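Local atomic coordinates of methylglyoxal reductase (NADPH-dependent) (Candida albicans SC5314, PDB entry 6KWS), a protein that probably reduces methylglyoxal using NADPH as the hydride donor, as an oxidoreductase of the NAD(P)-dependent epimerase/dehydratase family. Residues Phe87-Thr90 with Lys94-Leu97; Asp147-Ser152 with Gly163-Lys168; Pro194-Gly199 with Gly266-Gln271. The protein carries 1 engineered substitution. All coordinates share one frame; numbering follows the deposited sequence.

Overall arrangement
The three contacts follow one another along the chain, so none encloses or crosses another. In the Rossmann-type part of the fold, interaction 1 closes a short loop where the chain leaves strand 75-80 and enters helix 92-114. Interaction 2 then lays the 147-152 loop on helix 160-181, closing a ten-residue connection that holds helix 153-156 and the first residues of helix 160-181. Its centre is about 15 Å from that of interaction 1, and the two touch where Leu-97 packs on Gly-166 and Ser-167. Interaction 3 closes the widest loop, joining edge strand 196-198 to the end of strand 260-269, with nearest atoms about 7 Å from interaction 2.

Interaction 1 of 3, residues Phe87-Thr90 with Lys94-Leu97; sequences FNVT and KELL
Glu-95 and Thr-90 illustrate how a helix can hold the loop that leads into it. The setting is a beta-alpha connection of the Rossmann-type fold: the chain leaves strand 75-80, passes through 87-90 and enters helix 92-114. The side chain of Glu-95 leaves the helix toward the loop. CB lies 4.2 Å from Val-89 CG1; CG then carries the chain away from that methyl toward the loop backbone. The extended form beyond CG (chi2 175°) is what lets the carboxylate span the gap. CD then lies 3.7 Å from Thr-90 N, and the two oxygens divide the end of the group. OE1 accepts the hydrogen bond from Thr-90 N at 2.7 Å. The amide reaches the syn side of this oxygen, 26° out of the carboxylate plane, and the N-H...O angle of 140° makes a bent bond. OE2 stands nearest Asn-88 O, at 3.9 Å, and is not bonded to it.

Beside this polar link runs a small apolar one, between Val-89 and Leu-96, whose side chains meet at about a right angle. The contact lies at the surface, next to the unmodelled residues 84-86. Leu-97, one residue further on, takes the helix inward and packs on Trp-153 and Phe-170. Both valine methyls meet one leucine branch: Val-89 CG1 is 3.8 Å and CG2 4.0 Å from Leu-96 CD1.

Interaction 2 of 3, residues Asp147-Ser152 with Gly163-Lys168; sequences DWNEIS and GYRGSK
Ile-151 and Gly-166 mark the closest backbone approach, their CA atoms 6.6 Å apart, where an irregular loop runs past a helix that presents a glycine to it. Ile-151 uses its CG2 methyl here, which stands 4.2 Å from Gly-166 CA. Two residues earlier in the loop, Asn-149 meets Arg-165 at about a right angle. Its ND2 lies 3.5 Å from Arg-165 NH1 and 4.0 Å from Arg-165 CB, and the amide and guanidinium planes are 37° apart. Both nitrogens are donors, so the pair is a contact and not a bond; Asn-149 ND2 gives to Ala-128 O, and the guanidinium is held through NH2 by Ser-131 OG, with NH1 bonded outside the two segments too. The guanidinium curls back toward the loop because the chain bends at chi3 (66°).

The other end of the asparagine amide shapes the loop itself. OD1 accepts from Ile-151 N at 3.1 Å, the donor lying above the carbonyl plane, which makes an Asx turn. Held at both ends, the buried amide is fixed in its rotation. Helix 160-181 carries Tyr-164 and Lys-168 in the Tyr-x-x-x-Lys spacing familiar from short-chain dehydrogenases, and Lys-168 is a residue of the NADPH site. Their side chains leave the loop contact, which is made by Arg-165 and Gly-166; Lys-169 NZ bonds to the carbonyls of Asn-149 and Ile-151. One turn of the same helix is further knitted at Tyr-164 O, which accepts from both Lys-168 N and, at 2.6 Å, Ser-167 OG.

Interaction 3 of 3, residues Pro194-Gly199 with Gly266-Gln271; sequences PSFVFG and GRFTSQ
Phe-268 receives two phenylalanines of the facing segment, and the three rings form an aromatic cluster. Phe-198 brings its edge to the face of Phe-268 in an edge-to-face pair. The centroids are 5.1 Å apart and the planes are inclined by 65°. The leading atom, Phe-198 CZ, lies 3.8 Å from Phe-268 CZ, offset toward the rim of that ring. Phe-196 comes to the edge of the same ring instead: its CD2 is 3.7 Å from Phe-268 CE1. That pair is wider and oblique, with centroids 5.9 Å apart. Thus one ring is met both over a face and at its rim.

Further out, the torsions set the rings. Phe-268 leaves its strand toward the other segment, and CG between the backbone N and the carbonyl carbon (chi1 77°) sets the ring where Phe-198 meets its face. The two partner phenylalanines lie two residues apart on strand 196-198, so both point to the same side. Beyond them is the sheet itself. Strand 196-198, at its edge, makes backbone hydrogen bonds to strand 234-239: Phe-196 with Gly-236 and Val-238, Phe-198 with Val-238. That strand separates it from 260-269, and its Trp-237 also touches Phe-268. The aromatic rings therefore reach across an intervening strand. Past Phe-268, Thr-269 is the N-cap of helix 270-280, where OG1 accepts weakly from Gln-271 N at 3.1 Å. Between the two phenylalanines, Val-197 belongs to the NADPH site, and the Phe-198 side chain is about 7 Å from that of Phe-12 of the same site.

All the contacting groups are hydrocarbon rings, so cohesion here probably comes from burial of apolar surface and dispersion, with a contribution from the edge-to-face electrostatics and with directional polar bonds left to the surrounding strands.

Interaction 1 of 3, residues Phe87-Thr90 with Lys94-Leu97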
ATOM      1  N   PHE A  87       9.205   9.214 -11.161  1.00 77.84           N
ATOM      2  CA  PHE A  87       8.897   7.925 -11.778  1.00 87.53           C
ATOM      3  C   PHE A  87      10.158   7.237 -12.375  1.00 95.66           C
ATOM      4  O   PHE A  87      10.314   6.023 -12.210  1.00 89.05           O
ATOM      5  CB  PHE A  87       7.814   8.096 -12.845  1.00 79.06           C
ATOM      6  N   ASN A  88      11.034   7.988 -13.059  1.00 89.96           N
ATOM      7  CA  ASN A  88      12.330   7.473 -13.493  1.00 91.09           C
ATOM      8  C   ASN A  88      13.414   8.308 -12.839  1.00 89.26           C
ATOM      9  O   ASN A  88      13.473   9.534 -13.017  1.00 90.98           O
ATOM     10  CB  ASN A  88      12.518   7.477 -15.013  1.00 95.82           C
ATOM     11  CG  ASN A  88      13.935   7.028 -15.456  1.00 96.21           C
ATOM     12  OD1 ASN A  88      14.747   6.578 -14.634  1.00 99.08           O
ATOM     13  ND2 ASN A  88      14.211   7.111 -16.759  1.00 92.70           N
ATOM     14  N   VAL A  89      14.315   7.610 -12.154  1.00 89.79           N
ATOM     15  CA  VAL A  89      15.104   8.167 -11.064  1.00 85.58           C
ATOM     16  C   VAL A  89      16.534   8.383 -11.536  1.00 80.47           C
ATOM     17  O   VAL A  89      17.209   7.438 -11.959  1.00 75.03           O
ATOM     18  CB  VAL A  89      15.039   7.244  -9.838  1.00 78.55           C
ATOM     19  CG1 VAL A  89      15.556   7.920  -8.600  1.00 70.32           C
ATOM     20  CG2 VAL A  89      13.578   6.771  -9.661  1.00 76.49           C
ATOM     21  N   THR A  90      16.989   9.632 -11.488  1.00 80.76           N
ATOM     22  CA  THR A  90      18.382   9.955 -11.775  1.00 82.44           C
ATOM     23  C   THR A  90      19.211   9.913 -10.493  1.00 81.54           C
ATOM     24  O   THR A  90      19.945   8.945 -10.265  1.00 79.80           O
ATOM     25  CB  THR A  90      18.482  11.328 -12.442  1.00 81.68           C
ATOM     26  OG1 THR A  90      17.631  11.353 -13.596  1.00 82.66           O
ATOM     27  CG2 THR A  90      19.930  11.640 -12.847  1.00 75.90           C
ATOM     28  N   LYS A  94      18.102  12.962  -4.077  1.00 63.93           N
ATOM     29  CA  LYS A  94      17.204  14.113  -4.132  1.00 64.64           C
ATOM     30  C   LYS A  94      15.807  13.731  -4.613  1.00 58.78           C
ATOM     31  O   LYS A  94      14.827  14.384  -4.244  1.00 55.78           O
ATOM     32  CB  LYS A  94      17.782  15.218  -5.038  1.00 66.28           C
ATOM     33  CG  LYS A  94      19.152  15.763  -4.602  1.00 79.58           C
ATOM     34  CD  LYS A  94      19.220  16.070  -3.081  1.00 84.43           C
ATOM     35  CE  LYS A  94      19.952  17.406  -2.751  1.00 88.44           C
ATOM     36  NZ  LYS A  94      20.985  17.314  -1.658  1.00 80.46           N
ATOM     37  N   GLU A  95      15.682  12.695  -5.424  1.00 54.10           N
ATOM     38  CA  GLU A  95      14.380  12.390  -6.001  1.00 59.55           C
ATOM     39  C   GLU A  95      13.562  11.396  -5.183  1.00 61.36           C
ATOM     40  O   GLU A  95      12.336  11.359  -5.335  1.00 63.61           O
ATOM     41  CB  GLU A  95      14.541  11.872  -7.439  1.00 61.24           C
ATOM     42  CG  GLU A  95      14.877  12.981  -8.459  1.00 69.45           C
ATOM     43  CD  GLU A  95      15.154  12.446  -9.872  1.00 85.91           C
ATOM     44  OE1 GLU A  95      16.212  11.805 -10.080  1.00 84.17           O
ATOM     45  OE2 GLU A  95      14.322  12.677 -10.784  1.00 90.24           O
ATOM     46  N   LEU A  96      14.190  10.616  -4.303  1.00 56.78           N
ATOM     47  CA  LEU A  96      13.468   9.603  -3.544  1.00 51.53           C
ATOM     48  C   LEU A  96      13.625   9.732  -2.036  1.00 54.72           C
ATOM     49  O   LEU A  96      12.614   9.747  -1.315  1.00 52.70           O
ATOM     50  CB  LEU A  96      13.909   8.206  -3.988  1.00 51.35           C
ATOM     51  CG  LEU A  96      13.215   7.657  -5.229  1.00 59.06           C
ATOM     52  CD1 LEU A  96      13.848   6.327  -5.659  1.00 53.62           C
ATOM     53  CD2 LEU A  96      11.735   7.500  -4.960  1.00 52.45           C
ATOM     54  N   LEU A  97      14.860   9.810  -1.524  1.00 54.61           N
ATOM     55  CA  LEU A  97      15.074   9.654  -0.084  1.00 50.17           C
ATOM     56  C   LEU A  97      14.694  10.908   0.690  1.00 50.39           C
ATOM     57  O   LEU A  97      13.914  10.839   1.648  1.00 52.58           O
ATOM     58  CB  LEU A  97      16.520   9.270   0.198  1.00 48.83           C
ATOM     59  CG  LEU A  97      16.799   7.814  -0.152  1.00 53.08           C
ATOM     60  CD1 LEU A  97      18.291   7.550  -0.161  1.00 47.22           C
ATOM     61  CD2 LEU A  97      16.089   6.910   0.847  1.00 48.70           C
TER

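Interaction 2 of 3, residues Asp147-Ser152 with Gly163-Lys168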
ATOM      1  N   ASP A 147      11.149  -6.428  13.169  1.00 38.43           N
ATOM      2  CA  ASP A 147      12.285  -6.345  12.261  1.00 35.91           C
ATOM      3  C   ASP A 147      12.254  -5.051  11.451  1.00 34.71           C
ATOM      4  O   ASP A 147      11.195  -4.590  11.020  1.00 36.91           O
ATOM      5  CB  ASP A 147      12.296  -7.552  11.325  1.00 39.63           C
ATOM      6  CG  ASP A 147      12.736  -8.832  12.026  1.00 49.56           C
ATOM      7  OD1 ASP A 147      11.882  -9.534  12.634  1.00 47.49           O
ATOM      8  OD2 ASP A 147      13.953  -9.114  11.986  1.00 55.37           O
ATOM      9  N   TRP A 148      13.426  -4.464  11.243  1.00 34.73           N
ATOM     10  CA  TRP A 148      13.576  -3.276  10.417  1.00 35.19           C
ATOM     11  C   TRP A 148      14.522  -3.570   9.264  1.00 36.26           C
ATOM     12  O   TRP A 148      15.492  -4.315   9.422  1.00 34.90           O
ATOM     13  CB  TRP A 148      14.113  -2.091  11.230  1.00 35.19           C
ATOM     14  CG  TRP A 148      13.046  -1.346  11.920  1.00 36.65           C
ATOM     15  CD1 TRP A 148      12.480  -1.639  13.127  1.00 32.03           C
ATOM     16  CD2 TRP A 148      12.372  -0.186  11.427  1.00 38.93           C
ATOM     17  NE1 TRP A 148      11.494  -0.721  13.423  1.00 31.30           N
ATOM     18  CE2 TRP A 148      11.412   0.185  12.398  1.00 36.02           C
ATOM     19  CE3 TRP A 148      12.488   0.578  10.260  1.00 37.70           C
ATOM     20  CZ2 TRP A 148      10.573   1.290  12.238  1.00 36.00           C
ATOM     21  CZ3 TRP A 148      11.654   1.682  10.104  1.00 40.05           C
ATOM     22  CH2 TRP A 148      10.711   2.027  11.090  1.00 39.55           C
ATOM     23  N   ASN A 149      14.226  -2.998   8.097  1.00 38.07           N
ATOM     24  CA  ASN A 149      15.170  -3.062   6.989  1.00 37.00           C
ATOM     25  C   ASN A 149      16.451  -2.362   7.434  1.00 38.78           C
ATOM     26  O   ASN A 149      16.449  -1.151   7.707  1.00 38.51           O
ATOM     27  CB  ASN A 149      14.579  -2.443   5.712  1.00 32.07           C
ATOM     28  CG  ASN A 149      15.494  -2.597   4.484  1.00 32.02           C
ATOM     29  OD1 ASN A 149      16.651  -3.020   4.587  1.00 33.52           O
ATOM     30  ND2 ASN A 149      14.975  -2.228   3.313  1.00 35.19           N
ATOM     31  N   GLU A 150      17.549  -3.108   7.541  1.00 38.89           N
ATOM     32  CA  GLU A 150      18.743  -2.474   8.086  1.00 40.76           C
ATOM     33  C   GLU A 150      19.611  -1.828   7.014  1.00 36.60           C
ATOM     34  O   GLU A 150      20.763  -1.487   7.294  1.00 37.37           O
ATOM     35  CB  GLU A 150      19.547  -3.483   8.941  1.00 38.67           C
ATOM     36  CG  GLU A 150      18.838  -3.795  10.280  1.00 43.31           C
ATOM     37  CD  GLU A 150      18.810  -2.609  11.268  1.00 50.57           C
ATOM     38  OE1 GLU A 150      19.793  -2.411  12.046  1.00 62.56           O
ATOM     39  OE2 GLU A 150      17.810  -1.847  11.219  1.00 55.94           O
ATOM     40  N   ILE A 151      19.060  -1.564   5.826  1.00 35.75           N
ATOM     41  CA  ILE A 151      19.855  -0.954   4.769  1.00 37.43           C
ATOM     42  C   ILE A 151      20.327   0.425   5.218  1.00 30.05           C
ATOM     43  O   ILE A 151      19.593   1.177   5.865  1.00 32.50           O
ATOM     44  CB  ILE A 151      19.057  -0.893   3.452  1.00 34.01           C
ATOM     45  CG1 ILE A 151      19.919  -0.280   2.328  1.00 34.71           C
ATOM     46  CG2 ILE A 151      17.769  -0.107   3.634  1.00 33.44           C
ATOM     47  CD1 ILE A 151      19.308  -0.388   0.901  1.00 41.67           C
ATOM     48  N   SER A 152      21.570   0.756   4.894  1.00 34.50           N
ATOM     49  CA  SER A 152      22.083   2.086   5.185  1.00 30.59           C
ATOM     50  C   SER A 152      21.617   3.127   4.160  1.00 34.37           C
ATOM     51  O   SER A 152      21.254   2.823   3.018  1.00 37.63           O
ATOM     52  CB  SER A 152      23.599   2.077   5.197  1.00 30.10           C
ATOM     53  OG  SER A 152      24.075   1.927   3.882  1.00 35.17           O
ATOM     54  N   GLY A 163      16.977   2.176  -3.660  1.00 42.98           N
ATOM     55  CA  GLY A 163      16.367   3.473  -3.415  1.00 41.60           C
ATOM     56  C   GLY A 163      14.915   3.365  -2.985  1.00 45.59           C
ATOM     57  O   GLY A 163      14.482   4.023  -2.035  1.00 44.71           O
ATOM     58  N   TYR A 164      14.142   2.527  -3.678  1.00 49.18           N
ATOM     59  CA  TYR A 164      12.731   2.396  -3.339  1.00 43.82           C
ATOM     60  C   TYR A 164      12.571   1.832  -1.932  1.00 44.19           C
ATOM     61  O   TYR A 164      11.897   2.428  -1.085  1.00 45.11           O
ATOM     62  CB  TYR A 164      12.010   1.524  -4.375  1.00 41.71           C
ATOM     63  CG  TYR A 164      10.602   1.153  -3.941  1.00 45.23           C
ATOM     64  CD1 TYR A 164       9.529   2.019  -4.140  1.00 42.37           C
ATOM     65  CD2 TYR A 164      10.352  -0.064  -3.306  1.00 45.53           C
ATOM     66  CE1 TYR A 164       8.249   1.683  -3.718  1.00 43.84           C
ATOM     67  CE2 TYR A 164       9.087  -0.400  -2.876  1.00 49.37           C
ATOM     68  CZ  TYR A 164       8.036   0.470  -3.077  1.00 52.38           C
ATOM     69  OH  TYR A 164       6.784   0.087  -2.632  1.00 54.13           O
ATOM     70  N   ARG A 165      13.197   0.689  -1.652  1.00 41.54           N
ATOM     71  CA  ARG A 165      13.005   0.098  -0.336  1.00 40.60           C
ATOM     72  C   ARG A 165      13.623   0.972   0.751  1.00 41.87           C
ATOM     73  O   ARG A 165      13.021   1.170   1.812  1.00 42.56           O
ATOM     74  CB  ARG A 165      13.567  -1.325  -0.292  1.00 44.01           C
ATOM     75  CG  ARG A 165      13.409  -2.143  -1.575  1.00 41.43           C
ATOM     76  CD  ARG A 165      13.739  -3.640  -1.357  1.00 44.73           C
ATOM     77  NE  ARG A 165      12.795  -4.348  -0.470  1.00 44.89           N
ATOM     78  CZ  ARG A 165      13.121  -4.950   0.689  1.00 47.46           C
ATOM     79  NH1 ARG A 165      14.363  -4.961   1.158  1.00 40.31           N
ATOM     80  NH2 ARG A 165      12.189  -5.559   1.396  1.00 45.64           N
ATOM     81  N   GLY A 166      14.799   1.541   0.494  1.00 44.75           N
ATOM     82  CA  GLY A 166      15.367   2.488   1.443  1.00 39.96           C
ATOM     83  C   GLY A 166      14.419   3.622   1.779  1.00 40.30           C
ATOM     84  O   GLY A 166      14.201   3.941   2.950  1.00 37.41           O
ATOM     85  N   SER A 167      13.826   4.240   0.756  1.00 40.64           N
ATOM     86  CA  SER A 167      12.952   5.377   1.012  1.00 41.39           C
ATOM     87  C   SER A 167      11.762   4.976   1.862  1.00 41.07           C
ATOM     88  O   SER A 167      11.283   5.766   2.685  1.00 37.29           O
ATOM     89  CB  SER A 167      12.471   5.972  -0.297  1.00 45.09           C
ATOM     90  OG  SER A 167      11.699   5.003  -0.966  1.00 48.30           O
ATOM     91  N   LYS A 168      11.262   3.755   1.679  1.00 41.60           N
ATOM     92  CA  LYS A 168      10.171   3.311   2.534  1.00 41.69           C
ATOM     93  C   LYS A 168      10.630   3.216   3.984  1.00 38.08           C
ATOM     94  O   LYS A 168       9.952   3.717   4.891  1.00 40.20           O
ATOM     95  CB  LYS A 168       9.601   1.990   2.017  1.00 41.85           C
ATOM     96  CG  LYS A 168       8.853   2.146   0.674  1.00 40.80           C
ATOM     97  CD  LYS A 168       7.613   2.986   0.860  1.00 42.57           C
ATOM     98  CE  LYS A 168       6.854   3.207  -0.441  1.00 58.01           C
ATOM     99  NZ  LYS A 168       5.463   3.712  -0.162  1.00 60.33           N
TER

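Interaction 3 of 3, residues Pro194-Gly199 with Gly266-Gln271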
ATOM      1  N   PRO A 194       2.290  -3.340   3.966  1.00 35.88           N
ATOM      2  CA  PRO A 194       1.947  -4.449   3.078  1.00 33.46           C
ATOM      3  C   PRO A 194       3.138  -4.908   2.250  1.00 30.05           C
ATOM      4  O   PRO A 194       4.051  -4.137   1.940  1.00 27.55           O
ATOM      5  CB  PRO A 194       0.864  -3.836   2.188  1.00 29.48           C
ATOM      6  CG  PRO A 194       1.239  -2.408   2.117  1.00 28.10           C
ATOM      7  CD  PRO A 194       1.900  -2.037   3.398  1.00 31.55           C
ATOM      8  N   SER A 195       3.119  -6.193   1.890  1.00 27.32           N
ATOM      9  CA  SER A 195       4.042  -6.687   0.868  1.00 33.46           C
ATOM     10  C   SER A 195       3.555  -6.237  -0.505  1.00 33.80           C
ATOM     11  O   SER A 195       2.914  -5.183  -0.605  1.00 31.31           O
ATOM     12  CB  SER A 195       4.185  -8.208   0.927  1.00 28.18           C
ATOM     13  OG  SER A 195       3.103  -8.795   1.612  1.00 31.86           O
ATOM     14  N   PHE A 196       3.853  -6.998  -1.566  1.00 28.83           N
ATOM     15  CA  PHE A 196       3.316  -6.644  -2.877  1.00 31.02           C
ATOM     16  C   PHE A 196       1.794  -6.675  -2.848  1.00 27.68           C
ATOM     17  O   PHE A 196       1.187  -7.666  -2.438  1.00 30.89           O
ATOM     18  CB  PHE A 196       3.825  -7.588  -3.962  1.00 34.03           C
ATOM     19  CG  PHE A 196       5.287  -7.491  -4.202  1.00 42.69           C
ATOM     20  CD1 PHE A 196       5.827  -6.385  -4.857  1.00 38.45           C
ATOM     21  CD2 PHE A 196       6.139  -8.521  -3.788  1.00 41.62           C
ATOM     22  CE1 PHE A 196       7.197  -6.298  -5.077  1.00 37.06           C
ATOM     23  CE2 PHE A 196       7.513  -8.444  -4.009  1.00 33.04           C
ATOM     24  CZ  PHE A 196       8.038  -7.330  -4.651  1.00 38.76           C
ATOM     25  N   VAL A 197       1.176  -5.588  -3.282  1.00 25.96           N
ATOM     26  CA  VAL A 197      -0.270  -5.445  -3.188  1.00 31.07           C
ATOM     27  C   VAL A 197      -0.910  -5.859  -4.510  1.00 36.32           C
ATOM     28  O   VAL A 197      -0.702  -5.213  -5.542  1.00 38.10           O
ATOM     29  CB  VAL A 197      -0.662  -4.012  -2.815  1.00 28.09           C
ATOM     30  CG1 VAL A 197      -2.153  -3.920  -2.783  1.00 31.60           C
ATOM     31  CG2 VAL A 197      -0.059  -3.629  -1.471  1.00 26.55           C
ATOM     32  N   PHE A 198      -1.685  -6.940  -4.474  1.00 32.58           N
ATOM     33  CA  PHE A 198      -2.437  -7.450  -5.607  1.00 33.52           C
ATOM     34  C   PHE A 198      -3.903  -7.078  -5.433  1.00 33.43           C
ATOM     35  O   PHE A 198      -4.306  -6.527  -4.411  1.00 35.10           O
ATOM     36  CB  PHE A 198      -2.302  -8.976  -5.720  1.00 35.20           C
ATOM     37  CG  PHE A 198      -0.938  -9.445  -6.078  1.00 31.28           C
ATOM     38  CD1 PHE A 198      -0.021  -8.584  -6.639  1.00 32.98           C
ATOM     39  CD2 PHE A 198      -0.573 -10.771  -5.858  1.00 34.18           C
ATOM     40  CE1 PHE A 198       1.253  -9.024  -6.974  1.00 37.19           C
ATOM     41  CE2 PHE A 198       0.704 -11.228  -6.196  1.00 31.49           C
ATOM     42  CZ  PHE A 198       1.617 -10.350  -6.756  1.00 36.05           C
ATOM     43  N   GLY A 199      -4.719  -7.433  -6.421  1.00 35.50           N
ATOM     44  CA  GLY A 199      -6.146  -7.271  -6.301  1.00 33.80           C
ATOM     45  C   GLY A 199      -6.682  -6.286  -7.312  1.00 34.95           C
ATOM     46  O   GLY A 199      -5.933  -5.519  -7.920  1.00 38.66           O
ATOM     47  N   GLY A 266       0.672 -14.262   2.106  1.00 25.76           N
ATOM     48  CA  GLY A 266       1.357 -15.452   1.670  1.00 26.16           C
ATOM     49  C   GLY A 266       2.485 -15.108   0.725  1.00 29.60           C
ATOM     50  O   GLY A 266       2.878 -13.950   0.584  1.00 32.59           O
ATOM     51  N   ARG A 267       2.992 -16.145   0.081  1.00 30.03           N
ATOM     52  CA  ARG A 267       4.163 -16.040  -0.767  1.00 32.49           C
ATOM     53  C   ARG A 267       3.777 -16.392  -2.197  1.00 32.55           C
ATOM     54  O   ARG A 267       2.821 -17.138  -2.435  1.00 30.56           O
ATOM     55  CB  ARG A 267       5.275 -16.966  -0.257  1.00 29.63           C
ATOM     56  CG  ARG A 267       5.814 -16.584   1.096  1.00 26.13           C
ATOM     57  CD  ARG A 267       6.410 -15.185   1.068  1.00 35.09           C
ATOM     58  NE  ARG A 267       7.529 -15.047   2.004  1.00 42.75           N
ATOM     59  CZ  ARG A 267       8.448 -14.081   1.945  1.00 43.43           C
ATOM     60  NH1 ARG A 267       8.395 -13.159   0.986  1.00 34.73           N
ATOM     61  NH2 ARG A 267       9.433 -14.042   2.841  1.00 40.53           N
ATOM     62  N   PHE A 268       4.508 -15.833  -3.155  1.00 31.85           N
ATOM     63  CA  PHE A 268       4.276 -16.178  -4.553  1.00 34.74           C
ATOM     64  C   PHE A 268       5.596 -16.140  -5.309  1.00 34.36           C
ATOM     65  O   PHE A 268       6.539 -15.436  -4.921  1.00 32.70           O
ATOM     66  CB  PHE A 268       3.301 -15.213  -5.241  1.00 31.35           C
ATOM     67  CG  PHE A 268       3.930 -13.908  -5.605  1.00 32.85           C
ATOM     68  CD1 PHE A 268       4.105 -12.918  -4.646  1.00 33.55           C
ATOM     69  CD2 PHE A 268       4.400 -13.684  -6.887  1.00 32.38           C
ATOM     70  CE1 PHE A 268       4.725 -11.708  -4.969  1.00 33.75           C
ATOM     71  CE2 PHE A 268       5.016 -12.493  -7.215  1.00 33.86           C
ATOM     72  CZ  PHE A 268       5.181 -11.499  -6.258  1.00 34.87           C
ATOM     73  N   THR A 269       5.641 -16.895  -6.405  1.00 32.92           N
ATOM     74  CA  THR A 269       6.547 -16.615  -7.510  1.00 36.11           C
ATOM     75  C   THR A 269       5.722 -16.399  -8.772  1.00 36.87           C
ATOM     76  O   THR A 269       4.510 -16.621  -8.790  1.00 41.36           O
ATOM     77  CB  THR A 269       7.560 -17.738  -7.740  1.00 38.05           C
ATOM     78  OG1 THR A 269       6.964 -18.753  -8.559  1.00 41.91           O
ATOM     79  CG2 THR A 269       8.015 -18.326  -6.424  1.00 37.13           C
ATOM     80  N   SER A 270       6.380 -15.949  -9.839  1.00 39.68           N
ATOM     81  CA  SER A 270       5.648 -15.737 -11.081  1.00 40.70           C
ATOM     82  C   SER A 270       4.995 -17.018 -11.555  1.00 38.71           C
ATOM     83  O   SER A 270       3.900 -16.982 -12.128  1.00 39.10           O
ATOM     84  CB  SER A 270       6.566 -15.186 -12.160  1.00 39.51           C
ATOM     85  OG  SER A 270       6.836 -13.832 -11.893  1.00 47.61           O
ATOM     86  N   GLN A 271       5.635 -18.159 -11.307  1.00 38.92           N
ATOM     87  CA  GLN A 271       5.022 -19.423 -11.689  1.00 42.82           C
ATOM     88  C   GLN A 271       3.714 -19.647 -10.936  1.00 40.89           C
ATOM     89  O   GLN A 271       2.774 -20.237 -11.484  1.00 37.37           O
ATOM     90  CB  GLN A 271       6.006 -20.571 -11.450  1.00 42.12           C
ATOM     91  CG  GLN A 271       5.473 -21.915 -11.863  1.00 44.50           C
ATOM     92  CD  GLN A 271       5.403 -22.087 -13.374  1.00 48.89           C
ATOM     93  OE1 GLN A 271       6.416 -21.984 -14.079  1.00 46.86           O
ATOM     94  NE2 GLN A 271       4.203 -22.362 -13.877  1.00 43.93           N
TER